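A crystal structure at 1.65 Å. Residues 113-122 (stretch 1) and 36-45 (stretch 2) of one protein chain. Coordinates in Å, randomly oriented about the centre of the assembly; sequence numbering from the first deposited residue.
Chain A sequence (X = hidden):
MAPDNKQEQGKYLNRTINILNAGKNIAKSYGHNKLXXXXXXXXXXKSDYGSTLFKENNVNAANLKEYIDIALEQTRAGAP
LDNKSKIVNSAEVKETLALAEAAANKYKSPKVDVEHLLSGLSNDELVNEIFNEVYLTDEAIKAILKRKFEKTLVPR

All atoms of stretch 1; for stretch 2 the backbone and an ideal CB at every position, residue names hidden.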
# COMPACT_ATOMS: atom_id res chain seq x y z
N ASP A 113 3.89 1.35 -10.23
CA ASP A 113 4.97 1.40 -9.24
C ASP A 113 4.38 1.62 -7.85
O ASP A 113 3.17 1.76 -7.65
CB ASP A 113 5.97 2.52 -9.60
CG ASP A 113 7.38 2.24 -9.07
OD1 ASP A 113 7.52 1.54 -8.06
OD2 ASP A 113 8.35 2.73 -9.68
N VAL A 114 5.26 1.68 -6.85
CA VAL A 114 4.84 1.85 -5.48
C VAL A 114 4.05 3.12 -5.21
O VAL A 114 3.12 3.10 -4.42
CB VAL A 114 6.06 1.76 -4.52
CG1 VAL A 114 5.63 1.80 -3.09
CG2 VAL A 114 6.79 0.46 -4.77
N GLU A 115 4.41 4.24 -5.86
CA GLU A 115 3.67 5.48 -5.64
C GLU A 115 2.23 5.35 -6.13
O GLU A 115 1.33 5.98 -5.60
CB GLU A 115 4.30 6.63 -6.42
CG GLU A 115 5.71 7.02 -5.92
CD GLU A 115 6.84 6.18 -6.52
OE1 GLU A 115 6.60 5.11 -7.12
OE2 GLU A 115 8.01 6.62 -6.36
N HIS A 116 2.04 4.57 -7.19
CA HIS A 116 0.70 4.40 -7.77
C HIS A 116 -0.15 3.53 -6.85
O HIS A 116 -1.33 3.82 -6.63
CB HIS A 116 0.82 3.81 -9.17
CG HIS A 116 1.69 4.64 -10.06
ND1 HIS A 116 2.86 4.16 -10.61
CD2 HIS A 116 1.60 5.94 -10.42
CE1 HIS A 116 3.44 5.13 -11.31
NE2 HIS A 116 2.70 6.21 -11.21
N LEU A 117 0.47 2.52 -6.27
CA LEU A 117 -0.16 1.69 -5.26
C LEU A 117 -0.50 2.56 -4.06
O LEU A 117 -1.61 2.48 -3.50
CB LEU A 117 0.76 0.52 -4.90
CG LEU A 117 0.23 -0.51 -3.94
CD1 LEU A 117 -1.08 -1.13 -4.46
CD2 LEU A 117 1.28 -1.58 -3.80
N LEU A 118 0.43 3.45 -3.68
CA LEU A 118 0.17 4.35 -2.56
C LEU A 118 -1.08 5.19 -2.83
O LEU A 118 -1.95 5.33 -1.96
CB LEU A 118 1.42 5.23 -2.27
CG LEU A 118 1.31 6.06 -0.98
CD1 LEU A 118 1.65 5.24 0.23
CD2 LEU A 118 2.22 7.27 -1.09
N SER A 119 -1.22 5.70 -4.06
CA SER A 119 -2.37 6.51 -4.41
C SER A 119 -3.65 5.68 -4.30
O SER A 119 -4.66 6.13 -3.75
CB SER A 119 -2.19 7.05 -5.83
OG SER A 119 -3.32 7.83 -6.18
N GLY A 120 -3.58 4.45 -4.79
CA GLY A 120 -4.72 3.55 -4.71
C GLY A 120 -5.14 3.24 -3.28
O GLY A 120 -6.34 3.27 -2.93
N LEU A 121 -4.15 2.99 -2.44
CA LEU A 121 -4.42 2.71 -1.03
C LEU A 121 -5.12 3.85 -0.30
O LEU A 121 -5.88 3.64 0.64
CB LEU A 121 -3.10 2.39 -0.34
CG LEU A 121 -2.51 1.05 -0.70
CD1 LEU A 121 -1.10 0.97 -0.11
CD2 LEU A 121 -3.42 -0.11 -0.15
N SER A 122 -4.86 5.08 -0.74
CA SER A 122 -5.48 6.23 -0.11
C SER A 122 -7.01 6.25 -0.24
O SER A 122 -7.68 6.96 0.49
CB SER A 122 -4.84 7.53 -0.61
OG SER A 122 -5.23 7.81 -1.95
N UNK A 36 -6.47 -7.19 2.48
CA UNK A 36 -7.15 -5.91 2.71
C UNK A 36 -6.14 -4.75 2.50
O UNK A 36 -4.94 -4.98 2.58
CB UNK A 36 -7.75 -5.86 4.12
N UNK A 37 -6.63 -3.54 2.22
CA UNK A 37 -5.66 -2.45 1.98
C UNK A 37 -4.70 -2.20 3.15
O UNK A 37 -3.51 -2.02 2.86
CB UNK A 37 -6.42 -1.15 1.68
N UNK A 38 -5.17 -2.28 4.40
CA UNK A 38 -4.28 -2.09 5.55
C UNK A 38 -3.13 -3.07 5.51
O UNK A 38 -2.00 -2.71 5.85
CB UNK A 38 -5.05 -2.24 6.86
N UNK A 39 -3.37 -4.31 5.06
CA UNK A 39 -2.29 -5.28 4.95
C UNK A 39 -1.26 -4.91 3.91
O UNK A 39 -0.06 -5.15 4.09
CB UNK A 39 -2.86 -6.66 4.62
N UNK A 40 -1.73 -4.34 2.79
CA UNK A 40 -0.84 -3.89 1.76
C UNK A 40 -0.03 -2.70 2.26
O UNK A 40 1.17 -2.65 1.99
CB UNK A 40 -1.62 -3.53 0.49
N UNK A 41 -0.70 -1.80 2.99
CA UNK A 41 0.01 -0.63 3.59
C UNK A 41 1.15 -1.10 4.52
O UNK A 41 2.28 -0.58 4.44
CB UNK A 41 -0.97 0.25 4.37
N UNK A 42 0.86 -2.10 5.36
CA UNK A 42 1.89 -2.63 6.28
C UNK A 42 3.11 -3.06 5.47
O UNK A 42 4.25 -2.67 5.76
CB UNK A 42 1.35 -3.80 7.10
N UNK A 43 2.86 -3.82 4.40
CA UNK A 43 3.91 -4.29 3.50
C UNK A 43 4.69 -3.17 2.79
O UNK A 43 5.90 -3.23 2.59
CB UNK A 43 3.29 -5.21 2.45
N UNK A 44 3.95 -2.15 2.36
CA UNK A 44 4.54 -1.06 1.59
C UNK A 44 5.46 -0.28 2.52
O UNK A 44 6.63 -0.06 2.18
CB UNK A 44 3.47 -0.15 0.98
N UNK A 45 4.96 0.03 3.72
CA UNK A 45 5.73 0.82 4.71
C UNK A 45 7.06 0.13 5.04
O UNK A 45 8.07 0.79 5.25
CB UNK A 45 4.92 1.02 5.99

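Stretch 1 offers a helix from 114 onward, whose apolar side is formed by Val114, Leu117, Leu118 and Leu121. Stretch 2 is helical from 37 to 45. The two axes come within 10.6 Å and run at 146° to each other. The two run roughly antiparallel, so position 44 lies near Val114 and position 37 near Leu121.

Position 36 precedes the first helical turn, with phi/psi of -120/157. Its CB points away from stretch 1, and nothing of that stretch lies within 5.5 Å of it. Many side chains would suit it, a helix-capping Ser, Thr or Asp among them. The deposited residue is Lys36, whose side chain makes no contact with stretch 1.

Position 37 opens the helix, with phi -57°. Its CB points toward stretch 1 and lies 3.7 Å from CD2 of Leu121. A compact apolar residue fits, and proline is well placed because a first helical turn does not need its N-H. The residue is Pro37. Its CB packs 3.8 Å from Leu121 CD2, and the same methyl lies 3.6 Å from Pro37 O.

Positions 38 and 39 both point their CB away from stretch 1, which sets them no demand. Any helix-tolerant residue would do. They are Ile38 and His39. His39 ND1 accepts a hydrogen bond from Lys36 N at 3.1 Å, tying its ring to the start of the helix. His116 ND1 does the same for Asp113 N, at 3.0 Å, in stretch 1.

Position 40 points toward stretch 1, its ideal CB 3.9 Å from Leu121 CD2. Leu117 is also near. A medium apolar side chain, Val, Ile or Leu, is expected. It is Ile40, with chi1 m and chi2 t. Its CB lies 3.9 Å from Leu121 CD2, and its CG2 reaches Leu117 CD2 at 4.0 Å.

The CA-to-CB bond at position 41 is sideways, and its ideal CB is 4.5 Å from Leu121 CD1. Apolar residues of several sizes could border the contact. Leu41 is found. Its CB lies 4.4 Å from Leu121 CD1. Together with 37, 40 and 44 it forms the hole that receives Leu121.

Positions 42 and 43 are out of reach of stretch 1, so small or polar residues are as acceptable as larger ones. They are Ser42 and Ala43.

Position 44 points toward stretch 1. The ideal CB is 4.8 Å from Leu121 CD1, 5.0 Å from Val114 CG1 and 5.4 Å from Leu117 CD2. This leaves room for a longer apolar side chain; Leu, Met or Ile would suit. The residue is Leu44, with chi1 t and chi2 between wells at 148°. It sits as a knob among Val114, Leu117, Leu118 and Leu121. Leu44 CD1 is 3.6 Å from Val114 CG1 and 4.0 Å from both Leu117 CD2 and Leu121 CD1. Leu44 CD2 lies 4.0 Å from Leu118 CD1. The two knobs, Leu44 and Leu121, thus interlock without any hydrogen bond between the stretches.

Position 45 is again out of reach and sets no requirement. It is Ala45.

Stretch 2, residues 36-45: KPIHILSALA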
# COMPACT_ATOMS: atom_id res chain seq x y z
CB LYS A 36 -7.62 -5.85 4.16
CG LYS A 36 -8.58 -6.95 4.55
CD LYS A 36 -9.86 -6.75 3.82
CE LYS A 36 -10.98 -6.54 4.83
NZ LYS A 36 -12.24 -6.05 4.19
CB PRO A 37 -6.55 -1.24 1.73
CG PRO A 37 -7.79 -1.86 1.05
CD PRO A 37 -7.99 -3.14 1.85
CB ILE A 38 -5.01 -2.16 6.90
CG1 ILE A 38 -4.03 -1.82 8.03
CG2 ILE A 38 -5.62 -3.56 7.09
CD1 ILE A 38 -3.44 -0.38 7.88
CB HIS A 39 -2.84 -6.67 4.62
CG HIS A 39 -3.86 -7.13 5.59
ND1 HIS A 39 -5.07 -7.67 5.21
CD2 HIS A 39 -3.84 -7.14 6.95
CE1 HIS A 39 -5.77 -7.96 6.30
NE2 HIS A 39 -5.04 -7.65 7.37
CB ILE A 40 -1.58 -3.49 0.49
CG1 ILE A 40 -2.28 -4.75 -0.07
CG2 ILE A 40 -0.61 -2.90 -0.53
CD1 ILE A 40 -3.03 -4.45 -1.35
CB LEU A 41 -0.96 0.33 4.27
CG LEU A 41 -0.22 1.49 4.95
CD1 LEU A 41 0.58 2.28 3.95
CD2 LEU A 41 -1.17 2.36 5.71
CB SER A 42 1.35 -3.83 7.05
OG SER A 42 2.34 -4.40 7.90
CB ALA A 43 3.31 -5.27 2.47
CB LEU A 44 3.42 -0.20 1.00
CG LEU A 44 3.86 0.80 -0.06
CD1 LEU A 44 2.76 1.02 -1.09
CD2 LEU A 44 4.17 2.11 0.63
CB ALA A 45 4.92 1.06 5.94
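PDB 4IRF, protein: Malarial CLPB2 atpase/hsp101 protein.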